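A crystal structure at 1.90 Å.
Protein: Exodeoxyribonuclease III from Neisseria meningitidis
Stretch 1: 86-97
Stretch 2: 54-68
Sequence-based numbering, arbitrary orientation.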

# COMPACT_ATOMS: atom_id res chain seq x y z
N ASP A 86 7.37 9.99 -15.51
CA ASP A 86 7.39 10.42 -14.12
C ASP A 86 8.59 9.71 -13.45
O ASP A 86 8.68 8.48 -13.48
CB ASP A 86 6.03 10.12 -13.45
CG ASP A 86 6.00 10.49 -11.97
OD1 ASP A 86 6.99 11.09 -11.46
OD2 ASP A 86 4.98 10.11 -11.32
N PRO A 87 9.55 10.49 -12.90
CA PRO A 87 10.72 9.83 -12.27
C PRO A 87 10.43 9.24 -10.87
O PRO A 87 11.25 8.50 -10.32
CB PRO A 87 11.73 10.98 -12.15
CG PRO A 87 10.86 12.22 -11.98
CD PRO A 87 9.67 11.96 -12.89
N GLN A 88 9.28 9.58 -10.30
CA GLN A 88 8.96 9.15 -8.93
C GLN A 88 8.62 7.66 -8.87
O GLN A 88 7.72 7.18 -9.55
CB GLN A 88 7.81 10.00 -8.34
CG GLN A 88 8.22 11.50 -8.22
CD GLN A 88 7.32 12.33 -7.31
OE1 GLN A 88 6.87 11.87 -6.25
NE2 GLN A 88 7.04 13.56 -7.74
N ARG A 89 9.34 6.96 -8.00
CA ARG A 89 9.26 5.49 -7.96
C ARG A 89 8.09 5.07 -7.08
O ARG A 89 8.22 4.99 -5.88
CB ARG A 89 10.59 4.92 -7.49
CG ARG A 89 11.78 5.30 -8.39
CD ARG A 89 11.43 5.10 -9.89
NE ARG A 89 12.63 5.03 -10.74
CZ ARG A 89 12.67 5.33 -12.05
NH1 ARG A 89 11.57 5.74 -12.71
NH2 ARG A 89 13.83 5.24 -12.71
N ARG A 90 6.94 4.81 -7.72
CA ARG A 90 5.65 4.66 -6.97
C ARG A 90 4.83 3.44 -7.30
O ARG A 90 3.89 3.13 -6.56
CB ARG A 90 4.76 5.85 -7.25
CG ARG A 90 5.30 7.13 -6.61
CD ARG A 90 4.38 8.25 -6.90
NE ARG A 90 4.81 9.48 -6.23
CZ ARG A 90 4.55 9.78 -4.95
NH1 ARG A 90 3.91 8.89 -4.18
NH2 ARG A 90 4.97 10.95 -4.45
N VAL A 91 5.14 2.76 -8.42
CA VAL A 91 4.31 1.62 -8.88
C VAL A 91 5.23 0.48 -9.35
O VAL A 91 6.10 0.67 -10.23
CB VAL A 91 3.37 2.03 -10.05
CG1 VAL A 91 2.45 0.86 -10.50
CG2 VAL A 91 2.53 3.27 -9.70
N ILE A 92 5.06 -0.69 -8.75
CA ILE A 92 5.71 -1.89 -9.24
C ILE A 92 4.68 -3.00 -9.22
O ILE A 92 3.87 -3.10 -8.29
CB ILE A 92 6.98 -2.25 -8.38
CG1 ILE A 92 7.77 -3.39 -9.05
CG2 ILE A 92 6.63 -2.55 -6.88
CD1 ILE A 92 9.15 -3.62 -8.42
N ALA A 93 4.68 -3.81 -10.27
CA ALA A 93 3.75 -4.95 -10.34
C ALA A 93 4.49 -6.23 -10.70
O ALA A 93 5.52 -6.20 -11.36
CB ALA A 93 2.62 -4.68 -11.35
N ALA A 94 3.95 -7.37 -10.31
CA ALA A 94 4.54 -8.63 -10.72
C ALA A 94 3.51 -9.69 -10.46
O ALA A 94 2.59 -9.46 -9.69
CB ALA A 94 5.80 -8.91 -9.94
N THR A 95 3.67 -10.83 -11.13
CA THR A 95 2.78 -11.98 -10.97
C THR A 95 3.53 -12.96 -10.08
O THR A 95 4.65 -13.42 -10.43
CB THR A 95 2.44 -12.64 -12.34
OG1 THR A 95 1.95 -11.65 -13.25
CG2 THR A 95 1.39 -13.72 -12.16
N VAL A 96 2.91 -13.23 -8.93
CA VAL A 96 3.51 -14.00 -7.85
C VAL A 96 2.56 -15.13 -7.53
O VAL A 96 1.41 -14.86 -7.14
CB VAL A 96 3.74 -13.13 -6.56
CG1 VAL A 96 4.54 -13.90 -5.54
CG2 VAL A 96 4.45 -11.81 -6.89
N SER A 97 2.99 -16.38 -7.70
CA SER A 97 2.08 -17.53 -7.45
C SER A 97 0.75 -17.38 -8.17
O SER A 97 -0.31 -17.64 -7.59
CB SER A 97 1.78 -17.70 -5.97
OG SER A 97 2.90 -18.17 -5.26
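Stretch 2, residues 54-68: CVWSGQKTYNGVAIV

Stretch 2 is a β-hairpin whose two strands, 54-57 and 65-68, are tied by paired backbone hydrogen bonds, Val 55 with Ile 67 and Ser 57 with Val 65. Its strands pack on strand 91-96 largely through side chains, and its loop meets the segment just before that strand. The first strand runs nearly antiparallel to 91-96, with a crossing angle of 152° and axes 7.5 Å apart at closest; the return strand runs nearly parallel to it, 21° between N-to-C directions, axes 6.8 Å apart at closest.

Cys 54 stays out of reach. Val 55, in the m rotamer, points toward stretch 1 and sets CG2 3.7 Å from CD1 of Ile 92, while Trp 56 points away, in the usual alternation of a strand; its backbone N still lies 3.6 Å from Ile 92 CD1. Ser 57 points toward stretch 1 again, its OG 3.4 Å from Arg 89 CD, and a water joins that OG (2.5 Å) to Val 91 O (3.1 Å). Gly 58 O lies 3.6 Å from Arg 89 CG, near the plane of the guanidinium, with two waters linking this carbonyl to Arg 89 NE, the second through a weak bond to NE.

The loop then becomes polar. Gln 59 OE1 accepts from Arg 89 N at 2.8 Å and also from Asn 63 ND2 at 2.8 Å, so one carbonyl joins the loop to itself and to its partner. Lys 60, Thr 61 and Tyr 62 make no contact with stretch 1. Asn 63, at positive phi, also donates from ND2 to Gln 88 OE1 (3.2 Å), an acceptor Arg 90 NH2 shares at 2.8 Å. Gly 64 N closes the polar end on Arg 89 O at 2.9 Å, and its backbone angles by themselves call for glycine.

From here the side-chain contacts are apolar. Val 65 CG2 meets Ile 92 CG2 at 3.6 Å; Ala 66 points away. Ile 67 reaches along the strand: CG1 is 3.9 Å from Ile 92 CG2, CD1 4.1 Å from Ala 94 CB, CG2 4.3 Å from Val 96 CG2. Val 68 is out of reach.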

# COMPACT_ATOMS: atom_id res chain seq x y z
N CYS A 54 13.20 -10.66 -4.18
CA CYS A 54 12.87 -9.25 -4.09
C CYS A 54 12.90 -8.62 -5.45
O CYS A 54 13.85 -8.86 -6.21
CB CYS A 54 13.93 -8.51 -3.26
SG CYS A 54 14.09 -9.14 -1.61
N VAL A 55 11.89 -7.82 -5.77
CA VAL A 55 12.00 -6.89 -6.90
C VAL A 55 11.66 -5.51 -6.39
O VAL A 55 10.87 -5.38 -5.46
CB VAL A 55 11.12 -7.27 -8.11
CG1 VAL A 55 11.57 -8.65 -8.68
CG2 VAL A 55 9.61 -7.28 -7.75
N TRP A 56 12.29 -4.48 -6.94
CA TRP A 56 12.09 -3.16 -6.38
C TRP A 56 12.38 -2.06 -7.38
O TRP A 56 12.99 -2.29 -8.45
CB TRP A 56 12.97 -2.96 -5.12
CG TRP A 56 14.45 -2.98 -5.43
CD1 TRP A 56 15.25 -1.88 -5.63
CD2 TRP A 56 15.31 -4.14 -5.57
NE1 TRP A 56 16.55 -2.29 -5.88
CE2 TRP A 56 16.61 -3.66 -5.85
CE3 TRP A 56 15.11 -5.52 -5.47
CZ2 TRP A 56 17.69 -4.51 -6.05
CZ3 TRP A 56 16.20 -6.37 -5.67
CH2 TRP A 56 17.47 -5.86 -5.95
N SER A 57 11.97 -0.85 -6.99
CA SER A 57 12.13 0.34 -7.81
C SER A 57 12.38 1.42 -6.80
O SER A 57 11.44 1.81 -6.04
CB SER A 57 10.83 0.66 -8.56
OG SER A 57 10.96 1.80 -9.40
N GLY A 58 13.63 1.87 -6.74
CA GLY A 58 14.04 2.90 -5.77
C GLY A 58 14.64 4.14 -6.42
O GLY A 58 15.05 4.11 -7.57
N GLN A 59 14.67 5.24 -5.67
CA GLN A 59 15.33 6.45 -6.10
C GLN A 59 15.88 7.06 -4.83
O GLN A 59 15.44 6.71 -3.73
CB GLN A 59 14.34 7.41 -6.78
CG GLN A 59 13.20 7.84 -5.87
CD GLN A 59 12.27 8.87 -6.48
OE1 GLN A 59 11.08 8.64 -6.57
NE2 GLN A 59 12.81 10.00 -6.88
N LYS A 60 16.82 7.98 -4.98
CA LYS A 60 17.37 8.66 -3.80
C LYS A 60 16.28 9.36 -3.01
O LYS A 60 15.41 10.02 -3.61
CB LYS A 60 18.40 9.73 -4.21
CG LYS A 60 19.31 10.09 -3.07
CD LYS A 60 20.41 9.08 -2.99
N THR A 61 16.35 9.25 -1.68
CA THR A 61 15.61 10.11 -0.74
C THR A 61 14.12 9.89 -0.60
O THR A 61 13.63 9.87 0.51
CB THR A 61 15.83 11.59 -1.04
OG1 THR A 61 17.23 11.79 -1.24
CG2 THR A 61 15.32 12.48 0.12
N TYR A 62 13.42 9.72 -1.73
CA TYR A 62 11.97 9.75 -1.76
C TYR A 62 11.40 8.44 -2.24
O TYR A 62 12.08 7.70 -2.96
CB TYR A 62 11.49 10.84 -2.72
CG TYR A 62 12.05 12.21 -2.40
CD1 TYR A 62 11.54 12.95 -1.33
CD2 TYR A 62 13.10 12.75 -3.16
CE1 TYR A 62 12.07 14.21 -1.00
CE2 TYR A 62 13.64 14.03 -2.84
CZ TYR A 62 13.09 14.74 -1.77
OH TYR A 62 13.58 15.99 -1.46
N ASN A 63 10.15 8.18 -1.87
CA ASN A 63 9.34 7.17 -2.57
C ASN A 63 9.98 5.78 -2.47
O ASN A 63 10.54 5.45 -1.43
CB ASN A 63 9.11 7.59 -4.04
CG ASN A 63 8.48 8.96 -4.18
OD1 ASN A 63 7.55 9.31 -3.47
ND2 ASN A 63 8.98 9.74 -5.12
N GLY A 64 9.91 4.98 -3.53
CA GLY A 64 10.49 3.61 -3.53
C GLY A 64 9.47 2.59 -3.13
O GLY A 64 8.81 2.75 -2.08
N VAL A 65 9.34 1.53 -3.96
CA VAL A 65 8.38 0.43 -3.74
C VAL A 65 9.06 -0.93 -3.99
O VAL A 65 9.97 -1.04 -4.84
CB VAL A 65 7.11 0.56 -4.67
CG1 VAL A 65 6.18 1.63 -4.17
CG2 VAL A 65 7.51 0.86 -6.16
N ALA A 66 8.68 -1.95 -3.24
CA ALA A 66 9.30 -3.27 -3.43
C ALA A 66 8.26 -4.36 -3.27
O ALA A 66 7.27 -4.15 -2.60
CB ALA A 66 10.45 -3.48 -2.41
N ILE A 67 8.51 -5.52 -3.89
CA ILE A 67 7.69 -6.74 -3.69
C ILE A 67 8.63 -7.85 -3.23
O ILE A 67 9.66 -8.12 -3.86
CB ILE A 67 6.94 -7.19 -4.96
CG1 ILE A 67 5.93 -6.13 -5.41
CG2 ILE A 67 6.26 -8.52 -4.71
CD1 ILE A 67 5.38 -6.34 -6.80
N VAL A 68 8.29 -8.46 -2.11
CA VAL A 68 9.18 -9.46 -1.49
C VAL A 68 8.36 -10.73 -1.31
O VAL A 68 7.25 -10.67 -0.77
CB VAL A 68 9.68 -8.95 -0.13
CG1 VAL A 68 10.60 -9.98 0.51
CG2 VAL A 68 10.35 -7.57 -0.25
O HOH W 1 8.73 2.18 -10.57
O HOH W 2 14.79 2.76 -10.15
O HOH W 3 15.49 6.26 -9.87